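Local coordinates for 5' nucleotidase family protein (Staphylococcus aureus subsp. aureus, PDB 4Q7F) that binds a manganese and a magnesium ion in a calcineurin-like phosphoesterase domain, which is joined to the C-terminal domain of the 5'-nucleotidase family, at residues Pro168-Pro173 against Asn476-Gly482; Pro387-Leu393 against Thr471-Tyr477; Glu402-Ser407 against Gly483-Tyr488. Residue numbers count along the deposited sequence, not the author numbering.

Contact 1 (Pro168-Pro173 against Asn476-Gly482). With 3D1 ((2R,3S,5R)-5-(6-amino-9H-purin-9-yl)-tetrahydro-2-(hydroxymethyl)furan-3-ol), chain D.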
loop_
_atom_site.group_PDB
_atom_site.type_symbol
_atom_site.label_atom_id
_atom_site.label_comp_id
_atom_site.label_asym_id
_atom_site.label_seq_id
_atom_site.Cartn_x
_atom_site.Cartn_y
_atom_site.Cartn_z
ATOM N N PRO A 168 -8.272 8.748 -5.753
ATOM C CA PRO A 168 -9.694 8.885 -5.430
ATOM C C PRO A 168 -10.420 7.572 -5.176
ATOM O O PRO A 168 -11.435 7.567 -4.489
ATOM C CB PRO A 168 -10.271 9.594 -6.673
ATOM C CG PRO A 168 -9.125 10.428 -7.151
ATOM C CD PRO A 168 -7.927 9.530 -6.955
ATOM N N HIS A 169 -9.904 6.466 -5.713
ATOM C CA HIS A 169 -10.530 5.165 -5.498
ATOM C C HIS A 169 -10.178 4.543 -4.152
ATOM O O HIS A 169 -10.707 3.479 -3.820
ATOM C CB HIS A 169 -10.115 4.200 -6.600
ATOM C CG HIS A 169 -10.637 4.571 -7.953
ATOM N ND1 HIS A 169 -11.707 3.932 -8.531
ATOM C CD2 HIS A 169 -10.234 5.511 -8.840
ATOM C CE1 HIS A 169 -11.949 4.464 -9.716
ATOM N NE2 HIS A 169 -11.064 5.418 -9.930
ATOM N N TRP A 170 -9.327 5.208 -3.362
ATOM C CA TRP A 170 -8.905 4.645 -2.078
ATOM C C TRP A 170 -9.011 5.541 -0.839
ATOM O O TRP A 170 -9.368 5.082 0.248
ATOM C CB TRP A 170 -7.412 4.234 -2.139
ATOM C CG TRP A 170 -7.013 3.372 -3.319
ATOM C CD1 TRP A 170 -7.664 2.249 -3.787
ATOM C CD2 TRP A 170 -5.856 3.536 -4.138
ATOM N NE1 TRP A 170 -6.984 1.730 -4.869
ATOM C CE2 TRP A 170 -5.869 2.502 -5.097
ATOM C CE3 TRP A 170 -4.799 4.469 -4.160
ATOM C CZ2 TRP A 170 -4.876 2.378 -6.066
ATOM C CZ3 TRP A 170 -3.827 4.341 -5.122
ATOM C CH2 TRP A 170 -3.872 3.317 -6.068
ATOM N N GLU A 171 -8.677 6.800 -1.011
ATOM C CA GLU A 171 -8.493 7.704 0.121
ATOM C C GLU A 171 -9.768 8.315 0.708
ATOM O O GLU A 171 -10.805 8.354 0.047
ATOM C CB GLU A 171 -7.509 8.818 -0.334
ATOM C CG GLU A 171 -6.983 9.702 0.785
ATOM C CD GLU A 171 -6.367 8.866 1.892
ATOM O OE1 GLU A 171 -7.012 8.763 2.969
ATOM O OE2 GLU A 171 -5.305 8.246 1.638
ATOM N N GLN A 172 -9.671 8.759 1.963
ATOM C CA GLN A 172 -10.743 9.475 2.627
ATOM C C GLN A 172 -11.039 10.686 1.747
ATOM O O GLN A 172 -10.096 11.392 1.365
ATOM C CB GLN A 172 -10.268 10.010 3.976
ATOM C CG GLN A 172 -9.870 8.986 5.018
ATOM C CD GLN A 172 -11.058 8.341 5.677
ATOM O OE1 GLN A 172 -12.149 8.296 5.110
ATOM N NE2 GLN A 172 -10.856 7.830 6.883
ATOM N N PRO A 173 -12.321 10.930 1.411
ATOM C CA PRO A 173 -12.696 12.113 0.597
ATOM C C PRO A 173 -12.220 13.433 1.208
ATOM O O PRO A 173 -11.709 14.295 0.509
ATOM C CB PRO A 173 -14.221 12.062 0.585
ATOM C CG PRO A 173 -14.538 10.633 0.743
ATOM C CD PRO A 173 -13.498 10.087 1.689
ATOM N N ASN A 476 -13.701 2.649 4.748
ATOM C CA ASN A 476 -13.681 3.797 3.832
ATOM C C ASN A 476 -13.030 3.490 2.489
ATOM O O ASN A 476 -13.392 4.094 1.464
ATOM C CB ASN A 476 -13.013 5.008 4.453
ATOM C CG ASN A 476 -11.544 4.818 4.652
ATOM O OD1 ASN A 476 -11.119 4.056 5.513
ATOM N ND2 ASN A 476 -10.753 5.528 3.874
ATOM N N TYR A 477 -12.095 2.545 2.502
ATOM C CA TYR A 477 -11.392 2.111 1.284
ATOM C C TYR A 477 -12.427 1.516 0.354
ATOM O O TYR A 477 -12.544 1.912 -0.805
ATOM C CB TYR A 477 -10.325 1.060 1.650
ATOM C CG TYR A 477 -9.447 0.565 0.534
ATOM C CD1 TYR A 477 -8.327 1.293 0.140
ATOM C CD2 TYR A 477 -9.691 -0.657 -0.077
ATOM C CE1 TYR A 477 -7.501 0.846 -0.866
ATOM C CE2 TYR A 477 -8.864 -1.133 -1.087
ATOM C CZ TYR A 477 -7.764 -0.372 -1.470
ATOM O OH TYR A 477 -6.923 -0.823 -2.447
ATOM N N ARG A 478 -13.180 0.551 0.871
ATOM C CA ARG A 478 -14.249 -0.050 0.083
ATOM C C ARG A 478 -15.311 0.964 -0.374
ATOM O O ARG A 478 -15.772 0.881 -1.506
ATOM C CB ARG A 478 -14.926 -1.150 0.867
ATOM C CG ARG A 478 -14.103 -2.394 0.988
ATOM C CD ARG A 478 -14.085 -3.202 -0.298
ATOM N NE ARG A 478 -13.375 -4.442 -0.032
ATOM C CZ ARG A 478 -12.081 -4.663 -0.239
ATOM N NH1 ARG A 478 -11.278 -3.746 -0.796
ATOM N NH2 ARG A 478 -11.587 -5.830 0.113
ATOM N N ALA A 479 -15.698 1.899 0.506
ATOM C CA ALA A 479 -16.719 2.900 0.212
ATOM C C ALA A 479 -16.474 3.709 -1.061
ATOM O O ALA A 479 -17.440 4.074 -1.750
ATOM C CB ALA A 479 -16.937 3.830 1.408
ATOM N N VAL A 480 -15.212 3.993 -1.383
ATOM C CA VAL A 480 -14.891 4.711 -2.614
ATOM C C VAL A 480 -14.468 3.773 -3.765
ATOM O O VAL A 480 -13.950 4.223 -4.780
ATOM C CB VAL A 480 -13.819 5.800 -2.383
ATOM C CG1 VAL A 480 -14.385 6.881 -1.455
ATOM C CG2 VAL A 480 -12.560 5.203 -1.815
ATOM N N GLY A 481 -14.695 2.482 -3.600
ATOM C CA GLY A 481 -14.429 1.481 -4.658
ATOM C C GLY A 481 -13.126 0.688 -4.629
ATOM O O GLY A 481 -12.834 -0.065 -5.566
ATOM N N GLY A 482 -12.339 0.864 -3.568
ATOM C CA GLY A 482 -11.047 0.238 -3.460
ATOM C C GLY A 482 -11.133 -1.258 -3.632
ATOM O O GLY A 482 -12.039 -1.894 -3.090
HETATM O "O5'" 3D1 D . -3.627 -0.573 -4.774
HETATM C "C5'" 3D1 D . -4.213 -0.542 -3.475
HETATM C "C4'" 3D1 D . -3.307 0.185 -2.497
HETATM O "O4'" 3D1 D . -4.074 0.405 -1.322
HETATM C "C1'" 3D1 D . -3.593 -0.372 -0.221
HETATM N N9 3D1 D . -4.752 -0.950 0.514
HETATM C C4 3D1 D . -5.394 -0.268 1.452
HETATM N N3 3D1 D . -5.241 0.970 1.974
HETATM C C2 3D1 D . -6.065 1.407 2.945
HETATM N N1 3D1 D . -7.085 0.655 3.440
HETATM C C6 3D1 D . -7.345 -0.598 3.002
HETATM N N6 3D1 D . -8.379 -1.315 3.522
HETATM C C5 3D1 D . -6.483 -1.137 1.928
HETATM N N7 3D1 D . -6.387 -2.287 1.228
HETATM C C8 3D1 D . -5.346 -2.164 0.365
HETATM C "C2'" 3D1 D . -2.587 -1.361 -0.792
HETATM C "C3'" 3D1 D . -2.094 -0.598 -2.008
HETATM O "O3'" 3D1 D . -1.056 0.311 -1.587
HETATM O O HOH W 1 -13.933 6.675 -5.713
HETATM O O HOH W 2 -12.793 1.610 -7.934
HETATM O O HOH W 3 -12.522 6.735 1.612
#

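Contact 2 (Pro387-Leu393 against Thr471-Tyr477). With 3D1 ((2R,3S,5R)-5-(6-amino-9H-purin-9-yl)-tetrahydro-2-(hydroxymethyl)furan-3-ol), chain D.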
loop_
_atom_site.group_PDB
_atom_site.type_symbol
_atom_site.label_atom_id
_atom_site.label_comp_id
_atom_site.label_asym_id
_atom_site.label_seq_id
_atom_site.Cartn_x
_atom_site.Cartn_y
_atom_site.Cartn_z
ATOM N N PRO A 387 -5.299 2.709 8.437
ATOM C CA PRO A 387 -6.084 3.683 9.190
ATOM C C PRO A 387 -7.465 3.949 8.537
ATOM O O PRO A 387 -7.809 5.079 8.187
ATOM C CB PRO A 387 -5.175 4.908 9.203
ATOM C CG PRO A 387 -4.386 4.813 7.929
ATOM C CD PRO A 387 -4.317 3.362 7.545
ATOM N N ASN A 388 -8.256 2.895 8.390
ATOM C CA ASN A 388 -9.587 2.994 7.814
ATOM C C ASN A 388 -10.669 3.337 8.837
ATOM O O ASN A 388 -10.638 2.849 9.971
ATOM C CB ASN A 388 -10.052 1.661 7.276
ATOM C CG ASN A 388 -9.170 1.089 6.194
ATOM O OD1 ASN A 388 -9.049 -0.146 6.088
ATOM N ND2 ASN A 388 -8.578 1.931 5.392
ATOM N N THR A 389 -11.640 4.139 8.401
ATOM C CA THR A 389 -12.812 4.443 9.198
ATOM C C THR A 389 -13.894 3.630 8.489
ATOM O O THR A 389 -13.591 2.884 7.543
ATOM C CB THR A 389 -13.133 5.928 9.229
ATOM O OG1 THR A 389 -13.248 6.386 7.887
ATOM C CG2 THR A 389 -12.007 6.719 9.934
ATOM N N PHE A 390 -15.140 3.763 8.917
ATOM C CA PHE A 390 -16.214 2.957 8.315
ATOM C C PHE A 390 -17.426 3.741 7.851
ATOM O O PHE A 390 -17.696 4.856 8.286
ATOM C CB PHE A 390 -16.593 1.862 9.301
ATOM C CG PHE A 390 -15.421 1.040 9.725
ATOM C CD1 PHE A 390 -14.614 1.456 10.783
ATOM C CD2 PHE A 390 -15.047 -0.091 8.997
ATOM C CE1 PHE A 390 -13.494 0.719 11.143
ATOM C CE2 PHE A 390 -13.923 -0.827 9.348
ATOM C CZ PHE A 390 -13.157 -0.428 10.421
ATOM N N LYS A 391 -18.183 3.126 6.948
ATOM C CA LYS A 391 -19.359 3.744 6.443
ATOM C C LYS A 391 -20.463 2.721 6.281
ATOM O O LYS A 391 -20.213 1.580 5.838
ATOM C CB LYS A 391 -19.079 4.453 5.121
ATOM C CG LYS A 391 -18.384 5.806 5.289
ATOM C CD LYS A 391 -18.228 6.516 3.962
ATOM C CE LYS A 391 -17.843 7.972 4.153
ATOM N NZ LYS A 391 -16.568 8.119 4.928
ATOM N N VAL A 392 -21.663 3.106 6.694
ATOM C CA VAL A 392 -22.841 2.253 6.473
ATOM C C VAL A 392 -23.475 2.777 5.208
ATOM O O VAL A 392 -23.748 3.955 5.093
ATOM C CB VAL A 392 -23.832 2.248 7.629
ATOM C CG1 VAL A 392 -24.996 1.314 7.295
ATOM C CG2 VAL A 392 -23.148 1.768 8.884
ATOM N N LEU A 393 -23.648 1.886 4.243
ATOM C CA LEU A 393 -24.190 2.234 2.949
ATOM C C LEU A 393 -25.493 1.536 2.688
ATOM O O LEU A 393 -25.657 0.411 3.079
ATOM C CB LEU A 393 -23.206 1.775 1.865
ATOM C CG LEU A 393 -21.809 2.381 1.983
ATOM C CD1 LEU A 393 -20.968 1.901 0.793
ATOM C CD2 LEU A 393 -21.896 3.883 2.038
ATOM N N THR A 471 -28.663 -2.333 4.476
ATOM C CA THR A 471 -27.511 -1.534 4.882
ATOM C C THR A 471 -26.295 -2.410 5.143
ATOM O O THR A 471 -26.401 -3.501 5.712
ATOM C CB THR A 471 -27.771 -0.669 6.135
ATOM O OG1 THR A 471 -28.262 -1.476 7.210
ATOM C CG2 THR A 471 -28.769 0.397 5.814
ATOM N N ILE A 472 -25.123 -1.893 4.757
ATOM C CA ILE A 472 -23.900 -2.622 4.927
ATOM C C ILE A 472 -22.807 -1.715 5.469
ATOM O O ILE A 472 -22.650 -0.578 5.039
ATOM C CB ILE A 472 -23.473 -3.337 3.612
ATOM C CG1 ILE A 472 -22.244 -4.210 3.833
ATOM C CG2 ILE A 472 -23.220 -2.337 2.487
ATOM C CD1 ILE A 472 -21.915 -5.104 2.647
ATOM N N CYS A 473 -22.120 -2.216 6.476
ATOM C CA CYS A 473 -20.959 -1.516 7.048
ATOM C C CYS A 473 -19.719 -1.970 6.291
ATOM O O CYS A 473 -19.382 -3.179 6.275
ATOM C CB CYS A 473 -20.805 -1.862 8.525
ATOM S SG CYS A 473 -19.508 -0.933 9.336
ATOM N N VAL A 474 -19.049 -1.020 5.635
ATOM C CA VAL A 474 -17.821 -1.299 4.921
ATOM C C VAL A 474 -16.768 -0.299 5.385
ATOM O O VAL A 474 -17.090 0.713 6.032
ATOM C CB VAL A 474 -17.998 -1.215 3.397
ATOM C CG1 VAL A 474 -19.187 -2.070 2.970
ATOM C CG2 VAL A 474 -18.192 0.228 2.938
ATOM N N ASN A 475 -15.497 -0.575 5.097
ATOM C CA ASN A 475 -14.456 0.422 5.466
ATOM C C ASN A 475 -14.391 1.556 4.431
ATOM O O ASN A 475 -14.964 1.428 3.340
ATOM C CB ASN A 475 -13.116 -0.236 5.717
ATOM C CG ASN A 475 -12.505 -0.870 4.474
ATOM O OD1 ASN A 475 -12.501 -0.301 3.395
ATOM N ND2 ASN A 475 -11.900 -2.008 4.662
ATOM N N ASN A 476 -13.701 2.649 4.748
ATOM C CA ASN A 476 -13.681 3.797 3.832
ATOM C C ASN A 476 -13.030 3.490 2.489
ATOM O O ASN A 476 -13.392 4.094 1.464
ATOM C CB ASN A 476 -13.013 5.008 4.453
ATOM C CG ASN A 476 -11.544 4.818 4.652
ATOM O OD1 ASN A 476 -11.119 4.056 5.513
ATOM N ND2 ASN A 476 -10.753 5.528 3.874
ATOM N N TYR A 477 -12.095 2.545 2.502
ATOM C CA TYR A 477 -11.392 2.111 1.284
ATOM C C TYR A 477 -12.427 1.516 0.354
ATOM O O TYR A 477 -12.544 1.912 -0.805
ATOM C CB TYR A 477 -10.325 1.060 1.650
ATOM C CG TYR A 477 -9.447 0.565 0.534
ATOM C CD1 TYR A 477 -8.327 1.293 0.140
ATOM C CD2 TYR A 477 -9.691 -0.657 -0.077
ATOM C CE1 TYR A 477 -7.501 0.846 -0.866
ATOM C CE2 TYR A 477 -8.864 -1.133 -1.087
ATOM C CZ TYR A 477 -7.764 -0.372 -1.470
ATOM O OH TYR A 477 -6.923 -0.823 -2.447
HETATM O "O5'" 3D1 D . -3.627 -0.573 -4.774
HETATM C "C5'" 3D1 D . -4.213 -0.542 -3.475
HETATM C "C4'" 3D1 D . -3.307 0.185 -2.497
HETATM O "O4'" 3D1 D . -4.074 0.405 -1.322
HETATM C "C1'" 3D1 D . -3.593 -0.372 -0.221
HETATM N N9 3D1 D . -4.752 -0.950 0.514
HETATM C C4 3D1 D . -5.394 -0.268 1.452
HETATM N N3 3D1 D . -5.241 0.970 1.974
HETATM C C2 3D1 D . -6.065 1.407 2.945
HETATM N N1 3D1 D . -7.085 0.655 3.440
HETATM C C6 3D1 D . -7.345 -0.598 3.002
HETATM N N6 3D1 D . -8.379 -1.315 3.522
HETATM C C5 3D1 D . -6.483 -1.137 1.928
HETATM N N7 3D1 D . -6.387 -2.287 1.228
HETATM C C8 3D1 D . -5.346 -2.164 0.365
HETATM C "C2'" 3D1 D . -2.587 -1.361 -0.792
HETATM C "C3'" 3D1 D . -2.094 -0.598 -2.008
HETATM O "O3'" 3D1 D . -1.056 0.311 -1.587
HETATM O O HOH W 4 -7.876 4.953 4.524
#

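Contact 3 (Glu402-Ser407 against Gly483-Tyr488)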
loop_
_atom_site.group_PDB
_atom_site.type_symbol
_atom_site.label_atom_id
_atom_site.label_comp_id
_atom_site.label_asym_id
_atom_site.label_seq_id
_atom_site.Cartn_x
_atom_site.Cartn_y
_atom_site.Cartn_z
ATOM N N GLU A 402 -23.665 -8.330 -5.902
ATOM C CA GLU A 402 -22.544 -7.957 -6.760
ATOM C C GLU A 402 -21.251 -7.853 -5.959
ATOM O O GLU A 402 -20.175 -8.182 -6.443
ATOM C CB GLU A 402 -22.790 -6.604 -7.438
ATOM C CG GLU A 402 -23.817 -6.647 -8.526
ATOM C CD GLU A 402 -24.011 -5.294 -9.185
ATOM O OE1 GLU A 402 -23.176 -4.386 -8.986
ATOM O OE2 GLU A 402 -25.015 -5.150 -9.887
ATOM N N ALA A 403 -21.364 -7.358 -4.735
ATOM C CA ALA A 403 -20.197 -7.224 -3.873
ATOM C C ALA A 403 -19.736 -8.627 -3.459
ATOM O O ALA A 403 -18.579 -8.917 -3.526
ATOM C CB ALA A 403 -20.525 -6.392 -2.651
ATOM N N ILE A 404 -20.661 -9.524 -3.110
ATOM C CA ILE A 404 -20.230 -10.872 -2.693
ATOM C C ILE A 404 -19.645 -11.605 -3.909
ATOM O O ILE A 404 -18.731 -12.389 -3.757
ATOM C CB ILE A 404 -21.350 -11.684 -2.003
ATOM C CG1 ILE A 404 -21.841 -10.954 -0.753
ATOM C CG2 ILE A 404 -20.830 -13.037 -1.563
ATOM C CD1 ILE A 404 -23.093 -11.539 -0.114
ATOM N N GLU A 405 -20.160 -11.341 -5.112
ATOM C CA GLU A 405 -19.617 -11.980 -6.313
ATOM C C GLU A 405 -18.173 -11.464 -6.571
ATOM O O GLU A 405 -17.313 -12.196 -7.059
ATOM C CB GLU A 405 -20.505 -11.701 -7.519
ATOM C CG GLU A 405 -21.878 -12.380 -7.491
ATOM C CD GLU A 405 -21.839 -13.876 -7.760
ATOM O OE1 GLU A 405 -20.739 -14.421 -7.895
ATOM O OE2 GLU A 405 -22.930 -14.547 -7.838
ATOM N N ARG A 406 -17.909 -10.215 -6.222
ATOM C CA ARG A 406 -16.558 -9.650 -6.433
ATOM C C ARG A 406 -15.585 -10.413 -5.526
ATOM O O ARG A 406 -14.577 -10.923 -6.005
ATOM C CB ARG A 406 -16.523 -8.165 -6.187
ATOM C CG ARG A 406 -15.108 -7.557 -6.066
ATOM C CD ARG A 406 -14.173 -7.877 -7.226
ATOM N NE ARG A 406 -12.837 -7.308 -6.980
ATOM C CZ ARG A 406 -11.717 -7.709 -7.573
ATOM N NH1 ARG A 406 -11.734 -8.697 -8.481
ATOM N NH2 ARG A 406 -10.567 -7.122 -7.257
ATOM N N SER A 407 -15.921 -10.530 -4.241
ATOM C CA SER A 407 -15.122 -11.294 -3.299
ATOM C C SER A 407 -14.951 -12.736 -3.778
ATOM O O SER A 407 -13.868 -13.249 -3.689
ATOM C CB SER A 407 -15.752 -11.294 -1.899
ATOM O OG SER A 407 -15.934 -9.970 -1.426
ATOM N N GLY A 483 -10.214 -1.805 -4.416
ATOM C CA GLY A 483 -10.180 -3.240 -4.673
ATOM C C GLY A 483 -11.218 -3.669 -5.701
ATOM O O GLY A 483 -11.582 -4.834 -5.748
ATOM N N GLN A 484 -11.653 -2.729 -6.549
ATOM C CA GLN A 484 -12.653 -2.981 -7.599
ATOM C C GLN A 484 -14.042 -3.339 -7.048
ATOM O O GLN A 484 -14.731 -4.218 -7.595
ATOM C CB GLN A 484 -12.205 -4.070 -8.607
ATOM C CG GLN A 484 -10.949 -3.757 -9.376
ATOM C CD GLN A 484 -10.566 -4.893 -10.324
ATOM O OE1 GLN A 484 -11.428 -5.517 -10.956
ATOM N NE2 GLN A 484 -9.277 -5.157 -10.432
ATOM N N TYR A 485 -14.434 -2.664 -5.963
ATOM C CA TYR A 485 -15.770 -2.784 -5.377
ATOM C C TYR A 485 -16.511 -1.490 -5.775
ATOM O O TYR A 485 -16.948 -0.680 -4.942
ATOM C CB TYR A 485 -15.697 -2.966 -3.870
ATOM C CG TYR A 485 -15.268 -4.380 -3.494
ATOM C CD1 TYR A 485 -13.926 -4.729 -3.401
ATOM C CD2 TYR A 485 -16.216 -5.376 -3.283
ATOM C CE1 TYR A 485 -13.533 -6.023 -3.067
ATOM C CE2 TYR A 485 -15.832 -6.678 -2.954
ATOM C CZ TYR A 485 -14.520 -7.003 -2.836
ATOM O OH TYR A 485 -14.155 -8.309 -2.519
ATOM N N ASP A 486 -16.638 -1.330 -7.082
ATOM C CA ASP A 486 -17.259 -0.155 -7.681
ATOM C C ASP A 486 -18.760 0.016 -7.394
ATOM O O ASP A 486 -19.256 1.123 -7.423
ATOM C CB ASP A 486 -16.933 -0.156 -9.172
ATOM C CG ASP A 486 -15.422 -0.027 -9.412
ATOM O OD1 ASP A 486 -14.875 1.072 -9.170
ATOM O OD2 ASP A 486 -14.771 -1.035 -9.782
HETATM N N MSE A 487 -19.449 -1.063 -7.042
HETATM C CA MSE A 487 -20.872 -0.987 -6.736
HETATM C C MSE A 487 -21.138 -0.143 -5.501
HETATM O O MSE A 487 -22.251 0.314 -5.318
HETATM C CB MSE A 487 -21.480 -2.395 -6.632
HETATM C CG MSE A 487 -21.177 -3.207 -5.358
HETATM SE SE MSE A 487 -19.277 -3.680 -5.012
HETATM C CE MSE A 487 -18.976 -4.787 -6.607
ATOM N N TYR A 488 -20.144 0.090 -4.645
ATOM C CA TYR A 488 -20.397 0.920 -3.464
ATOM C C TYR A 488 -20.300 2.419 -3.720
ATOM O O TYR A 488 -20.763 3.211 -2.902
ATOM C CB TYR A 488 -19.436 0.614 -2.333
ATOM C CG TYR A 488 -19.501 -0.768 -1.771
ATOM C CD1 TYR A 488 -20.719 -1.302 -1.341
ATOM C CD2 TYR A 488 -18.348 -1.525 -1.585
ATOM C CE1 TYR A 488 -20.784 -2.558 -0.783
ATOM C CE2 TYR A 488 -18.407 -2.788 -1.021
ATOM C CZ TYR A 488 -19.641 -3.292 -0.621
ATOM O OH TYR A 488 -19.760 -4.531 -0.075
#

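Contact 1 (Pro168-Pro173 against Asn476-Gly482)
Two segments can pack closely with water carrying their polar links, as the phosphoesterase loop P168-P173 and N476-G482 of the C-terminal domain illustrate. Aromatic contact comes first: the five-membered ring of W170 and the ring of Y477 are nearly parallel (8°), but with centroids 5.0 Å apart they barely overlap, W170 CD1 meeting Y477 CE1 at 3.2 Å. Both rings line the ligand pocket, C5' of 3D1 lying over a face of W170 and C4 of 3D1 over a face of Y477. Packing elsewhere centres on V480, whose CG2 is 3.2 Å from H169 O and whose CB is 3.6 Å from P168 O. V480 follows the helix, which ends in a Schellman motif: G482 N bonds to Y477 O (3.0 Å) and G481 N to R478 O (2.8 Å), with G481 as C'. Three waters bridge the segments. Water 1 donates to P168 O (2.9 Å) and V480 O (2.6 Å); water 2 connects H169 ND1 (2.6 Å) with G481 O (2.9 Å); water 3 joins N476 O (2.8 Å) to E171 O, the latter weakly. Q172 NE2 bonds to T389 OG1, and N476 OD1 accepts from T389 N.

Contact 2 (Pro387-Leu393 against Thr471-Tyr477)
A strand's leading loop can deliver a ligand-binding residue, as in P387-L393. N388 comes first: its ND2 donates to N1 of 3D1 (2.8 Å) and its OD1 accepts from N6 of 3D1 (2.9 Å), one amide reading the purine edge. Next, T389 exchanges two bonds with N476, T389 N to N476 OD1 at 2.9 Å and N476 N to T389 O at 2.8 Å, tying the loop to helix 476-479. F390 opens the strand opposite N475 and sets its ring beside C473, whose SG lies 5.4 Å from the ring centroid. K391 N donates to V474 O (2.8 Å) and V474 N to K391 O (2.9 Å). V392 faces C473 on the sheet side covered by helix 342-355, whereas L393 N bonds to I472 O (2.8 Å) and L393 CD1 rests against V474 CG2 (3.9 Å) on the other face. This is antiparallel pairing inside the mixed sheet of the C-terminal domain, with the ligand pocket where strand 390-396 begins and strand 469-475 ends.

Contact 3 (Glu402-Ser407 against Gly483-Tyr488)
R406 provides the firmest polar link between helix 397-408 and the loop G483-Y488: its NE and NH2 both donate to G483 O, at 3.0 and 2.9 Å. The remaining nitrogen of the guanidinium, NH1, forms a salt bridge with E409, just past the end of the helix. One residue on from R406, S407 OG and Y485 OH approach to 2.7 Å within a wider polar cluster, in which Y485 OH also bonds to N433 O and S407 OG to Y437 OH. Packing begins where R406 meets Y485. CG of R406 sits over the face of the Y485 ring in a CH-pi contact, 3.5 Å from the centroid, while CB of Q484 covers one face of the guanidinium. Further back along the helix, A403 offers a small methyl surface, its CB lying 3.8 Å from SE of selenomethionine M487 and 3.3 Å from Y488 OH. At the exposed margin, E402 OE1 reaches M487 CB at 3.5 Å. Y488 extends the packing to I472 and V474 of strand 469-475. The whole is helix-against-loop packing within the 5'-nucleotidase C-terminal domain, where a loop ending in a 3-10 turn, reached from helix 476-479, lies along one side of helix 397-408.

The second segments of the three contacts together form one continuous piece of chain, 471-488, which meets three separate partners. Contacts 1 and 2, centred 9 Å apart, share N476 and Y477 and both touch 3D1; they also meet where Q172 NE2 lies 3.0 Å from T389 OG1, a probable hydrogen bond between the two domains. Contact 3, its centre 13 Å from each of the others, continues the same chain: Y477 CE2 packs on G483 N at 3.7 Å, and Y488 OH meets I472 CD1 at 3.5 Å. The W170 side chain is about 6 Å from the magnesium ion; contact 3 stands further back, G483 CA being about 7 Å from the nearest atom of 3D1.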